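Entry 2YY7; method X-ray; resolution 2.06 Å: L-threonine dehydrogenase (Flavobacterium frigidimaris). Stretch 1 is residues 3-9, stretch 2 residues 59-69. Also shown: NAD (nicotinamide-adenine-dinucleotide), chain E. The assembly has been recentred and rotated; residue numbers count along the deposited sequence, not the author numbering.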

ATOM      1  N   PRO A   3      -0.734  29.896  13.148  1.00 26.33           N
ATOM      2  CA  PRO A   3      -0.849  29.322  11.810  1.00 23.93           C
ATOM      3  C   PRO A   3      -2.149  29.726  11.129  1.00 20.76           C
ATOM      4  O   PRO A   3      -3.103  30.147  11.782  1.00 19.51           O
ATOM      5  CB  PRO A   3      -0.790  27.826  12.082  1.00 24.09           C
ATOM      6  CG  PRO A   3      -1.537  27.714  13.376  1.00 25.15           C
ATOM      7  CD  PRO A   3      -0.969  28.871  14.182  1.00 26.10           C
ATOM      8  N   LYS A   4      -2.166  29.610   9.809  1.00 18.66           N
ATOM      9  CA  LYS A   4      -3.351  29.914   9.030  1.00 15.50           C
ATOM     10  C   LYS A   4      -3.773  28.524   8.566  1.00 14.03           C
ATOM     11  O   LYS A   4      -3.110  27.912   7.730  1.00 12.43           O
ATOM     12  CB  LYS A   4      -2.999  30.807   7.843  1.00 16.07           C
ATOM     13  CG  LYS A   4      -4.213  31.353   7.133  1.00 15.57           C
ATOM     14  CD  LYS A   4      -5.097  32.147   8.088  1.00 15.90           C
ATOM     15  CE  LYS A   4      -6.303  32.714   7.361  1.00 12.41           C
ATOM     16  NZ  LYS A   4      -5.878  33.635   6.263  1.00 12.51           N
ATOM     17  N   ILE A   5      -4.877  28.039   9.118  1.00 13.09           N
ATOM     18  CA  ILE A   5      -5.358  26.692   8.847  1.00 12.22           C
ATOM     19  C   ILE A   5      -6.460  26.505   7.809  1.00 12.30           C
ATOM     20  O   ILE A   5      -7.417  27.274   7.745  1.00 12.72           O
ATOM     21  CB  ILE A   5      -5.841  26.045  10.170  1.00 11.67           C
ATOM     22  CG1 ILE A   5      -4.716  26.101  11.211  1.00 12.40           C
ATOM     23  CG2 ILE A   5      -6.281  24.601   9.925  1.00 11.66           C
ATOM     24  CD1 ILE A   5      -5.166  25.817  12.632  1.00 11.60           C
ATOM     25  N   LEU A   6      -6.312  25.457   7.007  1.00 11.99           N
ATOM     26  CA  LEU A   6      -7.305  25.102   6.006  1.00 12.30           C
ATOM     27  C   LEU A   6      -7.745  23.673   6.296  1.00 12.98           C
ATOM     28  O   LEU A   6      -6.938  22.740   6.246  1.00 12.86           O
ATOM     29  CB  LEU A   6      -6.729  25.180   4.590  1.00 12.80           C
ATOM     30  CG  LEU A   6      -7.668  24.653   3.497  1.00 13.82           C
ATOM     31  CD1 LEU A   6      -8.957  25.484   3.465  1.00 11.32           C
ATOM     32  CD2 LEU A   6      -6.962  24.699   2.146  1.00 13.61           C
ATOM     33  N   ILE A   7      -9.018  23.506   6.636  1.00 12.47           N
ATOM     34  CA  ILE A   7      -9.556  22.183   6.911  1.00 12.53           C
ATOM     35  C   ILE A   7     -10.371  21.745   5.696  1.00 11.54           C
ATOM     36  O   ILE A   7     -11.374  22.368   5.353  1.00 12.54           O
ATOM     37  CB  ILE A   7     -10.468  22.193   8.153  1.00 12.10           C
ATOM     38  CG1 ILE A   7      -9.653  22.577   9.391  1.00 15.33           C
ATOM     39  CG2 ILE A   7     -11.099  20.819   8.344  1.00 13.72           C
ATOM     40  CD1 ILE A   7     -10.491  22.819  10.622  1.00 19.64           C
ATOM     41  N   ILE A   8      -9.917  20.683   5.040  1.00 11.28           N
ATOM     42  CA  ILE A   8     -10.594  20.157   3.864  1.00 10.93           C
ATOM     43  C   ILE A   8     -11.497  19.023   4.344  1.00 11.89           C
ATOM     44  O   ILE A   8     -11.025  18.068   4.967  1.00 10.77           O
ATOM     45  CB  ILE A   8      -9.564  19.640   2.837  1.00 10.84           C
ATOM     46  CG1 ILE A   8      -8.596  20.772   2.477  1.00 10.10           C
ATOM     47  CG2 ILE A   8     -10.267  19.135   1.577  1.00  8.13           C
ATOM     48  CD1 ILE A   8      -7.508  20.359   1.491  1.00 10.80           C
ATOM     49  N   GLY A   9     -12.794  19.147   4.061  1.00 12.28           N
ATOM     50  CA  GLY A   9     -13.766  18.160   4.501  1.00 10.66           C
ATOM     51  C   GLY A   9     -14.220  18.557   5.895  1.00 10.87           C
ATOM     52  O   GLY A   9     -14.440  17.707   6.754  1.00 11.40           O
ATOM     53  N   GLN A  59      -7.872  23.944  -7.338  1.00 15.33           N
ATOM     54  CA  GLN A  59      -8.799  24.549  -6.387  1.00 15.47           C
ATOM     55  C   GLN A  59      -8.167  24.657  -4.999  1.00 15.37           C
ATOM     56  O   GLN A  59      -8.378  25.635  -4.292  1.00 15.77           O
ATOM     57  CB  GLN A  59     -10.095  23.741  -6.295  1.00 15.58           C
ATOM     58  CG  GLN A  59     -10.855  23.622  -7.603  1.00 14.88           C
ATOM     59  CD  GLN A  59     -12.247  23.054  -7.419  1.00 14.33           C
ATOM     60  OE1 GLN A  59     -12.860  22.560  -8.366  1.00 21.72           O
ATOM     61  NE2 GLN A  59     -12.761  23.134  -6.204  1.00 12.18           N
ATOM     62  N   ILE A  60      -7.399  23.645  -4.608  1.00 15.57           N
ATOM     63  CA  ILE A  60      -6.744  23.659  -3.302  1.00 14.92           C
ATOM     64  C   ILE A  60      -5.629  24.701  -3.307  1.00 15.46           C
ATOM     65  O   ILE A  60      -5.511  25.499  -2.379  1.00 15.55           O
ATOM     66  CB  ILE A  60      -6.134  22.282  -2.955  1.00 14.51           C
ATOM     67  CG1 ILE A  60      -7.223  21.202  -2.995  1.00 13.96           C
ATOM     68  CG2 ILE A  60      -5.497  22.336  -1.570  1.00 13.29           C
ATOM     69  CD1 ILE A  60      -6.699  19.786  -2.771  1.00 14.72           C
ATOM     70  N   GLU A  61      -4.819  24.688  -4.359  1.00 16.05           N
ATOM     71  CA  GLU A  61      -3.720  25.637  -4.491  1.00 17.59           C
ATOM     72  C   GLU A  61      -4.256  27.067  -4.399  1.00 17.19           C
ATOM     73  O   GLU A  61      -3.643  27.927  -3.766  1.00 16.66           O
ATOM     74  CB  GLU A  61      -3.002  25.425  -5.830  1.00 16.76           C
ATOM     75  CG  GLU A  61      -1.776  26.303  -6.032  1.00 19.67           C
ATOM     76  CD  GLU A  61      -1.084  26.053  -7.363  1.00 22.83           C
ATOM     77  OE1 GLU A  61      -1.740  26.197  -8.422  1.00 28.75           O
ATOM     78  OE2 GLU A  61       0.119  25.712  -7.349  1.00 28.16           O
ATOM     79  N   HIS A  62      -5.405  27.316  -5.025  1.00 17.06           N
ATOM     80  CA  HIS A  62      -6.017  28.645  -5.005  1.00 17.13           C
ATOM     81  C   HIS A  62      -6.421  29.097  -3.601  1.00 16.43           C
ATOM     82  O   HIS A  62      -6.252  30.269  -3.253  1.00 15.71           O
ATOM     83  CB  HIS A  62      -7.252  28.681  -5.913  1.00 17.33           C
ATOM     84  CG  HIS A  62      -8.030  29.959  -5.824  1.00 18.86           C
ATOM     85  ND1 HIS A  62      -7.536  31.165  -6.273  1.00 17.91           N
ATOM     86  CD2 HIS A  62      -9.258  30.220  -5.315  1.00 20.55           C
ATOM     87  CE1 HIS A  62      -8.427  32.115  -6.045  1.00 18.09           C
ATOM     88  NE2 HIS A  62      -9.481  31.568  -5.464  1.00 19.43           N
ATOM     89  N   LEU A  63      -6.968  28.183  -2.801  1.00 15.61           N
ATOM     90  CA  LEU A  63      -7.373  28.540  -1.442  1.00 15.34           C
ATOM     91  C   LEU A  63      -6.140  28.779  -0.576  1.00 14.51           C
ATOM     92  O   LEU A  63      -6.144  29.649   0.301  1.00 14.01           O
ATOM     93  CB  LEU A  63      -8.245  27.441  -0.821  1.00 15.31           C
ATOM     94  CG  LEU A  63      -9.567  27.150  -1.538  1.00 17.02           C
ATOM     95  CD1 LEU A  63     -10.358  26.095  -0.773  1.00 17.39           C
ATOM     96  CD2 LEU A  63     -10.375  28.431  -1.658  1.00 14.29           C
ATOM     97  N   VAL A  64      -5.090  28.001  -0.820  1.00 13.32           N
ATOM     98  CA  VAL A  64      -3.847  28.149  -0.074  1.00 13.75           C
ATOM     99  C   VAL A  64      -3.281  29.539  -0.324  1.00 15.02           C
ATOM    100  O   VAL A  64      -2.776  30.186   0.592  1.00 14.64           O
ATOM    101  CB  VAL A  64      -2.788  27.109  -0.513  1.00 12.84           C
ATOM    102  CG1 VAL A  64      -1.409  27.510   0.016  1.00 14.14           C
ATOM    103  CG2 VAL A  64      -3.165  25.724   0.012  1.00 11.26           C
ATOM    104  N   GLU A  65      -3.375  29.993  -1.571  1.00 15.88           N
ATOM    105  CA  GLU A  65      -2.859  31.301  -1.948  1.00 18.46           C
ATOM    106  C   GLU A  65      -3.717  32.476  -1.454  1.00 17.41           C
ATOM    107  O   GLU A  65      -3.188  33.433  -0.884  1.00 16.58           O
ATOM    108  CB  GLU A  65      -2.697  31.364  -3.473  1.00 19.98           C
ATOM    109  CG  GLU A  65      -1.750  32.446  -3.970  1.00 28.18           C
ATOM    110  CD  GLU A  65      -2.295  33.846  -3.767  1.00 39.32           C
ATOM    111  OE1 GLU A  65      -3.409  34.127  -4.265  1.00 44.02           O
ATOM    112  OE2 GLU A  65      -1.608  34.664  -3.116  1.00 41.20           O
ATOM    113  N   VAL A  66      -5.034  32.409  -1.654  1.00 17.09           N
ATOM    114  CA  VAL A  66      -5.905  33.501  -1.223  1.00 17.01           C
ATOM    115  C   VAL A  66      -6.104  33.599   0.285  1.00 16.03           C
ATOM    116  O   VAL A  66      -6.496  34.652   0.791  1.00 15.53           O
ATOM    117  CB  VAL A  66      -7.294  33.446  -1.907  1.00 17.87           C
ATOM    118  CG1 VAL A  66      -7.139  33.691  -3.397  1.00 18.93           C
ATOM    119  CG2 VAL A  66      -7.968  32.116  -1.644  1.00 17.24           C
ATOM    120  N   HIS A  67      -5.846  32.509   1.003  1.00 13.97           N
ATOM    121  CA  HIS A  67      -5.973  32.521   2.457  1.00 13.95           C
ATOM    122  C   HIS A  67      -4.613  32.354   3.127  1.00 13.01           C
ATOM    123  O   HIS A  67      -4.528  32.153   4.338  1.00 13.44           O
ATOM    124  CB  HIS A  67      -6.944  31.432   2.926  1.00 13.71           C
ATOM    125  CG  HIS A  67      -8.382  31.766   2.668  1.00 14.33           C
ATOM    126  ND1 HIS A  67      -9.052  32.748   3.363  1.00 11.77           N
ATOM    127  CD2 HIS A  67      -9.266  31.275   1.767  1.00 12.76           C
ATOM    128  CE1 HIS A  67     -10.286  32.850   2.902  1.00 14.71           C
ATOM    129  NE2 HIS A  67     -10.441  31.966   1.932  1.00 14.05           N
ATOM    130  N   LYS A  68      -3.554  32.446   2.326  1.00 12.89           N
ATOM    131  CA  LYS A  68      -2.178  32.339   2.817  1.00 12.09           C
ATOM    132  C   LYS A  68      -2.050  31.239   3.869  1.00 11.43           C
ATOM    133  O   LYS A  68      -1.601  31.481   4.991  1.00 10.33           O
ATOM    134  CB  LYS A  68      -1.744  33.680   3.414  1.00 11.62           C
ATOM    135  CG  LYS A  68      -1.984  34.875   2.493  1.00 11.00           C
ATOM    136  CD  LYS A  68      -1.144  34.795   1.221  1.00 10.57           C
ATOM    137  CE  LYS A  68      -1.451  35.962   0.284  1.00 13.87           C
ATOM    138  NZ  LYS A  68      -0.600  35.947  -0.941  1.00 14.81           N
ATOM    139  N   ILE A  69      -2.429  30.028   3.477  1.00 11.20           N
ATOM    140  CA  ILE A  69      -2.412  28.866   4.361  1.00 10.86           C
ATOM    141  C   ILE A  69      -1.032  28.324   4.704  1.00 11.49           C
ATOM    142  O   ILE A  69      -0.156  28.239   3.841  1.00 12.03           O
ATOM    143  CB  ILE A  69      -3.233  27.709   3.740  1.00 10.38           C
ATOM    144  CG1 ILE A  69      -4.685  28.160   3.527  1.00  9.45           C
ATOM    145  CG2 ILE A  69      -3.152  26.461   4.628  1.00  8.44           C
ATOM    146  CD1 ILE A  69      -5.390  28.583   4.796  1.00 10.02           C
TER
HETATM  147  PA  NAD E3001     -17.070  12.172   6.976  1.00  9.94           P
HETATM  148  O1A NAD E3001     -18.029  12.384   8.096  1.00 10.01           O
HETATM  149  O2A NAD E3001     -17.526  11.242   5.910  1.00 10.53           O
HETATM  150  O5B NAD E3001     -16.556  13.556   6.403  1.00  8.58           O
HETATM  151  C5B NAD E3001     -15.953  13.649   5.145  1.00  3.91           C
HETATM  152  C4B NAD E3001     -16.156  15.041   4.599  1.00  5.99           C
HETATM  153  O4B NAD E3001     -15.372  15.156   3.410  1.00  7.54           O
HETATM  154  C3B NAD E3001     -17.635  15.313   4.239  1.00  7.81           C
HETATM  155  O3B NAD E3001     -18.114  16.525   4.848  1.00  8.85           O
HETATM  156  C2B NAD E3001     -17.618  15.339   2.705  1.00  7.51           C
HETATM  157  O2B NAD E3001     -18.596  16.211   2.165  1.00  8.79           O
HETATM  158  C1B NAD E3001     -16.179  15.796   2.423  1.00  8.55           C
HETATM  159  N9A NAD E3001     -15.744  15.493   1.052  1.00  8.89           N
HETATM  160  C8A NAD E3001     -15.975  14.308   0.354  1.00 10.09           C
HETATM  161  N7A NAD E3001     -15.441  14.437  -0.869  1.00  8.19           N
HETATM  162  C5A NAD E3001     -14.868  15.659  -0.936  1.00  9.44           C
HETATM  163  C6A NAD E3001     -14.217  16.310  -1.972  1.00  8.67           C
HETATM  164  N6A NAD E3001     -14.131  15.755  -3.161  1.00  7.69           N
HETATM  165  N1A NAD E3001     -13.754  17.585  -1.773  1.00  8.28           N
HETATM  166  C2A NAD E3001     -13.925  18.226  -0.555  1.00  9.67           C
HETATM  167  N3A NAD E3001     -14.597  17.606   0.480  1.00  8.46           N
HETATM  168  C4A NAD E3001     -15.062  16.333   0.263  1.00  7.80           C
HETATM  169  O3  NAD E3001     -15.730  11.501   7.552  1.00  9.50           O
HETATM  170  PN  NAD E3001     -15.019  11.697   8.998  1.00  9.35           P
HETATM  171  O1N NAD E3001     -14.999  13.133   9.433  1.00  7.46           O
HETATM  172  O2N NAD E3001     -15.544  10.601   9.857  1.00 14.18           O
HETATM  173  O5D NAD E3001     -13.492  11.277   8.638  1.00  8.59           O
HETATM  174  C5D NAD E3001     -12.523  12.271   8.275  1.00  7.19           C
HETATM  175  C4D NAD E3001     -11.147  11.574   8.087  1.00  6.92           C
HETATM  176  O4D NAD E3001     -10.834  10.806   9.235  1.00  6.26           O
HETATM  177  C3D NAD E3001     -11.119  10.575   6.926  1.00  9.06           C
HETATM  178  O3D NAD E3001      -9.815  10.585   6.352  1.00 10.26           O
HETATM  179  C2D NAD E3001     -11.305   9.238   7.604  1.00  9.11           C
HETATM  180  O2D NAD E3001     -10.824   8.229   6.748  1.00 10.15           O
HETATM  181  C1D NAD E3001     -10.535   9.431   8.911  1.00  6.43           C
HETATM  182  N1N NAD E3001     -11.011   8.467   9.930  1.00  6.65           N
HETATM  183  C2N NAD E3001     -12.275   8.604  10.467  1.00  5.39           C
HETATM  184  C3N NAD E3001     -12.713   7.694  11.423  1.00  7.35           C
HETATM  185  C7N NAD E3001     -14.036   7.885  12.113  1.00  7.03           C
HETATM  186  O7N NAD E3001     -14.397   6.874  12.988  1.00  9.20           O
HETATM  187  N7N NAD E3001     -14.838   8.935  11.861  1.00 11.22           N
HETATM  188  C4N NAD E3001     -11.884   6.628  11.820  1.00  5.97           C
HETATM  189  C5N NAD E3001     -10.596   6.518  11.285  1.00  4.61           C
HETATM  190  C6N NAD E3001     -10.172   7.421  10.330  1.00  2.20           C

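A β-strand packed against a helix offers every second side chain to its partner, and the strand at residues 5–8 of this L-threonine dehydrogenase illustrates the rule. Leu 6 and Ile 8 point toward the helix of residues 59–66, which runs nearly antiparallel to the strand at 154°, whereas Ile 5 points away and Ile 7 lies out of reach. The axes approach to 9.8 Å, a separation that branched aliphatic side chains can fill.

Leu 6, in the t,p rotamer, sends CD2 to within 4.2 Å of Leu 63 CB and 4.5 Å of Val 64 CG2, while its CB lies 3.7 Å from Ile 69 CD1. One residue thus meets both the helix and the segment that follows it. Ile 8 adopts the extended m,t form, placing its CD1 4.2 Å from CG2 of Ile 60, itself m,t. Ile 69 differs: its CA-to-CB bond points sideways, but with chi1 and chi2 both near -60° its end comes nearer the strand. Its CG2 also lies 3.4 Å from Lys 4 O.

Lys 4, just before the strand, supplies the polar component. With chi angles t, p, t, m, its chain bends instead of extending fully, and NZ donates a 2.8 Å hydrogen bond to His 67 O. His 67 is the first residue to leave helical geometry, so the ammonium group meets a carbonyl where the helix gives way to a turn. The same NZ lies at the edge of the imidazole, near its plane. Along the way, Lys 4 CG passes 3.8 Å from Ile 69 CD1, so the aliphatic part of the chain joins the apolar packing. Lys 68 makes the contrasting choice: its end leads away from the strand, and NZ forms a 2.7 Å salt bridge with Glu 65 OE2.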